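Long-range contacts in leucine-rich repeat protein (Bacteroides thetaiotaomicron, PDB 4ECN), which is of unknown function but, as an extracellular leucine-rich repeat protein, probably binds other proteins: residues A[399-404]-A[757-762]; A[677-682]-A[701-706]. All coordinates share one frame; numbering follows the deposited sequence.

Contact 1 (A[399-404]-A[757-762]); sequences NLSDLL and NMDVSY
S401 meets D759 in a hydrogen bond that joins the start of helix 402-409 to strand 757-759. S401 OG donates to D759 OD2 at 2.7 Å, meeting the anti lone pair of that oxygen, the one away from the other carboxylate oxygen. The same hydroxyl is the N-cap of the helix: S401 OG accepts from L404 N at 3.3 Å, so the one hydroxyl donates to the strand and accepts from the helix start. With OG set between the backbone N and the carbonyl carbon (chi1 64°), the hydroxyl can serve both. The second oxygen, D759 OD1, is gripped twice from the turn that follows the strand: S761 N closes an Asx turn on it at 3.0 Å, and S761 OG comes to its syn lone pair at 2.7 Å. This buried carboxylate therefore accepts three bonds, which probably keep it from rotating. An alanine at D759 would probably leave the S401 hydroxyl without its acceptor, and the backbone N and hydroxyl of S761 without the carboxylate oxygen they share.

Packing surrounds these polar bonds. L403 CD2 lies 3.5 Å from D759 OD2, its side chain crossing that of D759 at a slant. L404 CG is 3.8 Å from D759 CB, while L404 CD2 fits against N757 CB at 3.6 Å.

The helix start thus rests on the sheet face carrying N757 and D759, consistent with the concave side of the leucine-rich repeat solenoid. Strand 732-734 flanks 757-759, its T732 and D734 touching L404; strand 780-782 flanks the other side, and R736 lies against S401 and D759.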
ATOM      1  N   ASN A 399      -0.992  20.285 -17.784  1.00 37.29           N
ATOM      2  CA  ASN A 399      -1.502  20.168 -19.157  1.00 36.93           C
ATOM      3  C   ASN A 399      -1.097  21.423 -19.981  1.00 42.48           C
ATOM      4  O   ASN A 399      -1.318  21.482 -21.199  1.00 41.83           O
ATOM      5  CB  ASN A 399      -3.029  19.966 -19.156  1.00 35.74           C
ATOM      6  CG  ASN A 399      -3.539  18.736 -18.407  1.00 56.28           C
ATOM      7  OD1 ASN A 399      -4.591  18.782 -17.778  1.00 50.10           O
ATOM      8  ND2 ASN A 399      -2.837  17.602 -18.451  1.00 46.34           N
ATOM      9  N   LEU A 400      -0.496  22.424 -19.297  1.00 40.02           N
ATOM     10  CA  LEU A 400       0.028  23.629 -19.923  1.00 40.07           C
ATOM     11  C   LEU A 400       1.378  23.334 -20.485  1.00 46.49           C
ATOM     12  O   LEU A 400       2.017  22.357 -20.071  1.00 47.35           O
ATOM     13  CB  LEU A 400       0.115  24.781 -18.911  1.00 40.05           C
ATOM     14  CG  LEU A 400      -1.187  25.340 -18.319  1.00 43.95           C
ATOM     15  CD1 LEU A 400      -0.896  26.179 -17.105  1.00 43.47           C
ATOM     16  CD2 LEU A 400      -1.908  26.205 -19.315  1.00 45.34           C
ATOM     17  N   SER A 401       1.852  24.185 -21.394  1.00 43.88           N
ATOM     18  CA  SER A 401       3.188  24.066 -21.981  1.00 43.27           C
ATOM     19  C   SER A 401       4.250  24.308 -20.938  1.00 48.30           C
ATOM     20  O   SER A 401       3.976  24.993 -19.936  1.00 46.58           O
ATOM     21  CB  SER A 401       3.363  25.071 -23.113  1.00 45.93           C
ATOM     22  OG  SER A 401       3.306  26.413 -22.652  1.00 52.37           O
ATOM     23  N   ASP A 402       5.490  23.837 -21.212  1.00 46.78           N
ATOM     24  CA  ASP A 402       6.608  24.053 -20.299  1.00 47.15           C
ATOM     25  C   ASP A 402       6.798  25.543 -20.086  1.00 51.07           C
ATOM     26  O   ASP A 402       6.885  25.933 -18.935  1.00 52.88           O
ATOM     27  CB  ASP A 402       7.891  23.374 -20.781  1.00 50.18           C
ATOM     28  CG  ASP A 402       7.858  21.847 -20.671  1.00 67.34           C
ATOM     29  OD1 ASP A 402       6.738  21.261 -20.714  1.00 68.23           O
ATOM     30  OD2 ASP A 402       8.951  21.235 -20.589  1.00 74.59           O
ATOM     31  N   LEU A 403       6.692  26.383 -21.138  1.00 46.21           N
ATOM     32  CA  LEU A 403       6.756  27.850 -21.017  1.00 44.86           C
ATOM     33  C   LEU A 403       5.783  28.393 -19.950  1.00 49.20           C
ATOM     34  O   LEU A 403       6.215  29.156 -19.073  1.00 48.99           O
ATOM     35  CB  LEU A 403       6.437  28.518 -22.376  1.00 44.28           C
ATOM     36  CG  LEU A 403       5.994  30.006 -22.368  1.00 47.91           C
ATOM     37  CD1 LEU A 403       7.096  30.948 -21.909  1.00 47.15           C
ATOM     38  CD2 LEU A 403       5.496  30.427 -23.719  1.00 50.43           C
ATOM     39  N   LEU A 404       4.479  28.014 -20.043  1.00 45.32           N
ATOM     40  CA  LEU A 404       3.427  28.534 -19.170  1.00 44.86           C
ATOM     41  C   LEU A 404       3.581  28.010 -17.751  1.00 47.72           C
ATOM     42  O   LEU A 404       3.256  28.727 -16.811  1.00 48.33           O
ATOM     43  CB  LEU A 404       2.021  28.217 -19.714  1.00 44.86           C
ATOM     44  CG  LEU A 404       1.681  28.795 -21.121  1.00 48.77           C
ATOM     45  CD1 LEU A 404       0.240  28.650 -21.437  1.00 48.12           C
ATOM     46  CD2 LEU A 404       2.025  30.260 -21.233  1.00 50.76           C
ATOM     47  N   ASN A 757       0.099  34.863 -18.775  1.00 37.43           N
ATOM     48  CA  ASN A 757       0.776  33.837 -19.553  1.00 36.84           C
ATOM     49  C   ASN A 757      -0.028  33.419 -20.772  1.00 41.39           C
ATOM     50  O   ASN A 757      -1.202  33.047 -20.648  1.00 42.75           O
ATOM     51  CB  ASN A 757       1.024  32.615 -18.658  1.00 37.97           C
ATOM     52  CG  ASN A 757       1.265  32.967 -17.217  1.00 58.15           C
ATOM     53  OD1 ASN A 757       2.229  33.663 -16.877  1.00 50.26           O
ATOM     54  ND2 ASN A 757       0.302  32.616 -16.366  1.00 47.46           N
HETATM   55  N   MSE A 758       0.606  33.456 -21.957  1.00 36.18           N
HETATM   56  CA  MSE A 758      -0.074  33.049 -23.188  1.00 34.59           C
HETATM   57  C   MSE A 758       0.877  32.329 -24.120  1.00 40.95           C
HETATM   58  O   MSE A 758       1.992  32.794 -24.355  1.00 41.11           O
HETATM   59  CB  MSE A 758      -0.728  34.231 -23.917  1.00 35.43           C
HETATM   60  CG  MSE A 758      -1.598  33.763 -25.073  1.00 40.30           C
HETATM   61 SE   MSE A 758      -2.866  35.061 -25.648  0.75 46.32          SE
HETATM   62  CE  MSE A 758      -3.539  34.148 -27.178  1.00 43.06           C
ATOM     63  N   ASP A 759       0.416  31.199 -24.669  1.00 39.89           N
ATOM     64  CA  ASP A 759       1.207  30.408 -25.602  1.00 40.74           C
ATOM     65  C   ASP A 759       0.380  30.087 -26.854  1.00 45.50           C
ATOM     66  O   ASP A 759      -0.648  29.405 -26.769  1.00 45.96           O
ATOM     67  CB  ASP A 759       1.734  29.123 -24.940  1.00 41.96           C
ATOM     68  CG  ASP A 759       2.964  28.516 -25.597  1.00 50.85           C
ATOM     69  OD1 ASP A 759       3.215  28.814 -26.789  1.00 53.10           O
ATOM     70  OD2 ASP A 759       3.653  27.716 -24.936  1.00 53.02           O
ATOM     71  N   VAL A 760       0.817  30.635 -28.002  1.00 41.27           N
ATOM     72  CA  VAL A 760       0.191  30.410 -29.303  1.00 41.85           C
ATOM     73  C   VAL A 760       1.185  29.676 -30.225  1.00 45.76           C
ATOM     74  O   VAL A 760       1.070  29.778 -31.453  1.00 45.29           O
ATOM     75  CB  VAL A 760      -0.381  31.689 -29.980  1.00 46.41           C
ATOM     76  CG1 VAL A 760      -1.709  32.074 -29.365  1.00 46.24           C
ATOM     77  CG2 VAL A 760       0.599  32.858 -29.958  1.00 46.32           C
ATOM     78  N   SER A 761       2.135  28.900 -29.624  1.00 41.67           N
ATOM     79  CA  SER A 761       3.112  28.120 -30.384  1.00 41.50           C
ATOM     80  C   SER A 761       2.421  27.043 -31.197  1.00 47.28           C
ATOM     81  O   SER A 761       1.400  26.505 -30.751  1.00 47.81           O
ATOM     82  CB  SER A 761       4.152  27.490 -29.469  1.00 42.86           C
ATOM     83  OG  SER A 761       4.907  28.510 -28.844  1.00 51.30           O
ATOM     84  N   TYR A 762       2.977  26.724 -32.393  1.00 43.15           N
ATOM     85  CA  TYR A 762       2.450  25.712 -33.319  1.00 42.09           C
ATOM     86  C   TYR A 762       1.052  26.136 -33.757  1.00 46.65           C
ATOM     87  O   TYR A 762       0.046  25.600 -33.303  1.00 47.09           O
ATOM     88  CB  TYR A 762       2.463  24.306 -32.688  1.00 42.41           C
ATOM     89  CG  TYR A 762       3.855  23.803 -32.350  1.00 43.34           C
ATOM     90  CD1 TYR A 762       4.450  24.104 -31.128  1.00 43.63           C
ATOM     91  CD2 TYR A 762       4.558  22.989 -33.234  1.00 44.65           C
ATOM     92  CE1 TYR A 762       5.723  23.637 -30.809  1.00 43.45           C
ATOM     93  CE2 TYR A 762       5.828  22.508 -32.921  1.00 45.77           C
ATOM     94  CZ  TYR A 762       6.419  22.851 -31.715  1.00 54.00           C
ATOM     95  OH  TYR A 762       7.684  22.384 -31.414  1.00 59.68           O
TER

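Contact 2 (A[677-682]-A[701-706]); sequences TVTLSY and TIILSN
Strands 677-679 and 701-703 pair in parallel, T677 with T701, V678 with I702 and T679 with I703, as neighbouring rungs of the leucine-rich repeat sheet, joined by a beta-alpha-beta crossover through helix 690-694. The strand axes lie 5.0 Å apart and diverge by 3°. V678 N donates to T701 O, and I703 N to V678 O. L680 N donates to I703 O at 2.7 Å; past the strands, Y682 N still reaches S705 O.

Equivalent side chains lie side by side, pointing the same way. T677 and T701 share a water, 2.7 Å from each OG1, on the face that also carries T679 and I703. T679 OG1 lies 3.9 Å from I703 CD1 but is hydrogen-bonded to Q396. On the other face V678 CB meets I702 CD1 at 3.9 Å; beyond the strands, L680 CB meets L704 CD2 at 3.7 Å.

At the far end the N706 amide stacks on the Y682 ring, their planes 9° apart. Both CG atoms are anti to the carbonyl carbon (chi1 near -60°), so the two groups leave the backbone alike and can lie flat together. N706 CB stands over the ring face, 3.7 Å from its centroid, as a CH-pi contact. Y653 stacks with the same ring.

The backbone bonds hold these two strands in register. V678 and I702 pack on one face, with L692 of the helix against I702 and L680, while threonines and I703 make up the other, where a water bridges T677 and T701.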
ATOM      1  N   THR A 677      -9.846  26.470 -13.263  1.00 37.62           N
ATOM      2  CA  THR A 677      -9.158  25.900 -14.423  1.00 36.58           C
ATOM      3  C   THR A 677     -10.123  25.000 -15.219  1.00 41.53           C
ATOM      4  O   THR A 677     -10.845  24.169 -14.655  1.00 41.23           O
ATOM      5  CB  THR A 677      -7.887  25.137 -14.004  1.00 41.35           C
ATOM      6  OG1 THR A 677      -6.993  26.022 -13.316  1.00 41.71           O
ATOM      7  CG2 THR A 677      -7.158  24.529 -15.186  1.00 36.64           C
ATOM      8  N   VAL A 678     -10.134  25.198 -16.550  1.00 38.66           N
ATOM      9  CA  VAL A 678     -10.965  24.438 -17.486  1.00 37.84           C
ATOM     10  C   VAL A 678     -10.030  23.857 -18.523  1.00 40.12           C
ATOM     11  O   VAL A 678      -9.335  24.622 -19.194  1.00 40.19           O
ATOM     12  CB  VAL A 678     -12.116  25.273 -18.102  1.00 40.91           C
ATOM     13  CG1 VAL A 678     -12.863  24.476 -19.162  1.00 40.74           C
ATOM     14  CG2 VAL A 678     -13.073  25.757 -17.019  1.00 40.63           C
ATOM     15  N   THR A 679      -9.941  22.503 -18.585  1.00 35.30           N
ATOM     16  CA  THR A 679      -9.049  21.837 -19.526  1.00 34.93           C
ATOM     17  C   THR A 679      -9.869  21.277 -20.653  1.00 37.13           C
ATOM     18  O   THR A 679     -10.723  20.417 -20.433  1.00 36.73           O
ATOM     19  CB  THR A 679      -8.205  20.758 -18.858  1.00 45.39           C
ATOM     20  OG1 THR A 679      -7.679  21.231 -17.613  1.00 45.72           O
ATOM     21  CG2 THR A 679      -7.109  20.220 -19.786  1.00 38.50           C
ATOM     22  N   LEU A 680      -9.617  21.783 -21.858  1.00 32.69           N
ATOM     23  CA  LEU A 680     -10.322  21.380 -23.060  1.00 32.99           C
ATOM     24  C   LEU A 680      -9.339  21.056 -24.169  1.00 38.14           C
ATOM     25  O   LEU A 680      -9.699  21.100 -25.341  1.00 38.27           O
ATOM     26  CB  LEU A 680     -11.289  22.492 -23.490  1.00 33.40           C
ATOM     27  CG  LEU A 680     -12.540  22.707 -22.627  1.00 37.29           C
ATOM     28  CD1 LEU A 680     -13.160  24.063 -22.896  1.00 36.85           C
ATOM     29  CD2 LEU A 680     -13.531  21.581 -22.805  1.00 37.28           C
ATOM     30  N   SER A 681      -8.104  20.694 -23.803  1.00 37.32           N
ATOM     31  CA  SER A 681      -7.052  20.332 -24.758  1.00 37.83           C
ATOM     32  C   SER A 681      -7.343  18.949 -25.336  1.00 46.51           C
ATOM     33  O   SER A 681      -8.021  18.151 -24.676  1.00 48.59           O
ATOM     34  CB  SER A 681      -5.677  20.389 -24.109  1.00 38.76           C
ATOM     35  OG  SER A 681      -5.630  19.548 -22.975  1.00 50.42           O
ATOM     36  N   TYR A 682      -6.906  18.694 -26.600  1.00 41.88           N
ATOM     37  CA  TYR A 682      -7.139  17.454 -27.363  1.00 40.24           C
ATOM     38  C   TYR A 682      -8.623  17.218 -27.480  1.00 46.05           C
ATOM     39  O   TYR A 682      -9.205  16.395 -26.764  1.00 45.86           O
ATOM     40  CB  TYR A 682      -6.431  16.224 -26.787  1.00 39.19           C
ATOM     41  CG  TYR A 682      -4.929  16.364 -26.753  1.00 39.06           C
ATOM     42  CD1 TYR A 682      -4.288  16.963 -25.668  1.00 39.84           C
ATOM     43  CD2 TYR A 682      -4.141  15.891 -27.800  1.00 39.09           C
ATOM     44  CE1 TYR A 682      -2.903  17.087 -25.624  1.00 38.39           C
ATOM     45  CE2 TYR A 682      -2.750  15.993 -27.757  1.00 39.54           C
ATOM     46  CZ  TYR A 682      -2.135  16.578 -26.657  1.00 47.05           C
ATOM     47  OH  TYR A 682      -0.766  16.693 -26.590  1.00 52.33           O
ATOM     48  N   THR A 701      -7.541  30.091 -15.764  1.00 39.34           N
ATOM     49  CA  THR A 701      -6.678  29.338 -16.681  1.00 38.33           C
ATOM     50  C   THR A 701      -7.585  28.580 -17.650  1.00 43.97           C
ATOM     51  O   THR A 701      -8.460  27.834 -17.192  1.00 43.89           O
ATOM     52  CB  THR A 701      -5.713  28.402 -15.920  1.00 42.00           C
ATOM     53  OG1 THR A 701      -5.023  29.131 -14.908  1.00 51.48           O
ATOM     54  CG2 THR A 701      -4.693  27.756 -16.824  1.00 34.56           C
ATOM     55  N   ILE A 702      -7.402  28.785 -18.982  1.00 40.24           N
ATOM     56  CA  ILE A 702      -8.192  28.080 -20.003  1.00 39.45           C
ATOM     57  C   ILE A 702      -7.201  27.301 -20.845  1.00 41.73           C
ATOM     58  O   ILE A 702      -6.300  27.904 -21.419  1.00 40.47           O
ATOM     59  CB  ILE A 702      -9.141  29.003 -20.848  1.00 42.78           C
ATOM     60  CG1 ILE A 702     -10.125  28.201 -21.703  1.00 42.73           C
ATOM     61  CG2 ILE A 702      -8.408  30.065 -21.695  1.00 44.34           C
ATOM     62  CD1 ILE A 702     -11.220  27.654 -21.000  1.00 50.65           C
ATOM     63  N   ILE A 703      -7.321  25.957 -20.874  1.00 38.35           N
ATOM     64  CA  ILE A 703      -6.361  25.148 -21.634  1.00 37.20           C
ATOM     65  C   ILE A 703      -7.107  24.627 -22.869  1.00 39.07           C
ATOM     66  O   ILE A 703      -7.962  23.753 -22.760  1.00 38.17           O
ATOM     67  CB  ILE A 703      -5.677  24.027 -20.781  1.00 39.54           C
ATOM     68  CG1 ILE A 703      -5.202  24.569 -19.414  1.00 39.17           C
ATOM     69  CG2 ILE A 703      -4.506  23.407 -21.538  1.00 39.65           C
ATOM     70  CD1 ILE A 703      -4.673  23.555 -18.472  1.00 43.31           C
ATOM     71  N   LEU A 704      -6.818  25.242 -24.034  1.00 34.89           N
ATOM     72  CA  LEU A 704      -7.442  24.914 -25.322  1.00 34.65           C
ATOM     73  C   LEU A 704      -6.426  24.440 -26.366  1.00 40.67           C
ATOM     74  O   LEU A 704      -6.694  24.577 -27.565  1.00 40.68           O
ATOM     75  CB  LEU A 704      -8.185  26.132 -25.874  1.00 33.93           C
ATOM     76  CG  LEU A 704      -9.506  26.482 -25.196  1.00 37.48           C
ATOM     77  CD1 LEU A 704      -9.885  27.940 -25.457  1.00 37.57           C
ATOM     78  CD2 LEU A 704     -10.613  25.499 -25.565  1.00 36.05           C
ATOM     79  N   SER A 705      -5.292  23.832 -25.921  1.00 37.14           N
ATOM     80  CA  SER A 705      -4.264  23.360 -26.833  1.00 37.21           C
ATOM     81  C   SER A 705      -4.750  22.116 -27.552  1.00 42.30           C
ATOM     82  O   SER A 705      -5.623  21.435 -27.051  1.00 43.37           O
ATOM     83  CB  SER A 705      -2.940  23.103 -26.109  1.00 42.12           C
ATOM     84  OG  SER A 705      -2.923  21.955 -25.280  1.00 56.57           O
ATOM     85  N   ASN A 706      -4.216  21.844 -28.748  1.00 39.18           N
ATOM     86  CA  ASN A 706      -4.516  20.679 -29.585  1.00 38.90           C
ATOM     87  C   ASN A 706      -5.999  20.654 -29.924  1.00 44.69           C
ATOM     88  O   ASN A 706      -6.748  19.784 -29.479  1.00 44.97           O
ATOM     89  CB  ASN A 706      -4.065  19.377 -28.944  1.00 34.40           C
ATOM     90  CG  ASN A 706      -2.578  19.339 -28.733  1.00 50.82           C
ATOM     91  OD1 ASN A 706      -2.061  19.795 -27.694  1.00 55.94           O
ATOM     92  ND2 ASN A 706      -1.862  18.764 -29.689  1.00 30.14           N
TER
HETATM   93  O   HOH W   1      -6.195  28.453 -12.551  1.00 42.13           O

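From the N terminus, the chain first lays down 399-404, the start of helix 402-409, and only some 353 residues later returns to it with strand 757-759, closing the long loop of contact 1. Within that span contact 2 closes a short one, a single strand-helix-strand step between neighbouring repeats, so the two nest without crossing. Both use the same ten-stranded parallel sheet, and their centres are about 11 Å apart. They also touch: L400 CD2 packs against I703 CG1 at 3.7 Å. Contact 2 builds the sheet from strand to strand, whereas contact 1 fastens an earlier helical segment across several of its strands.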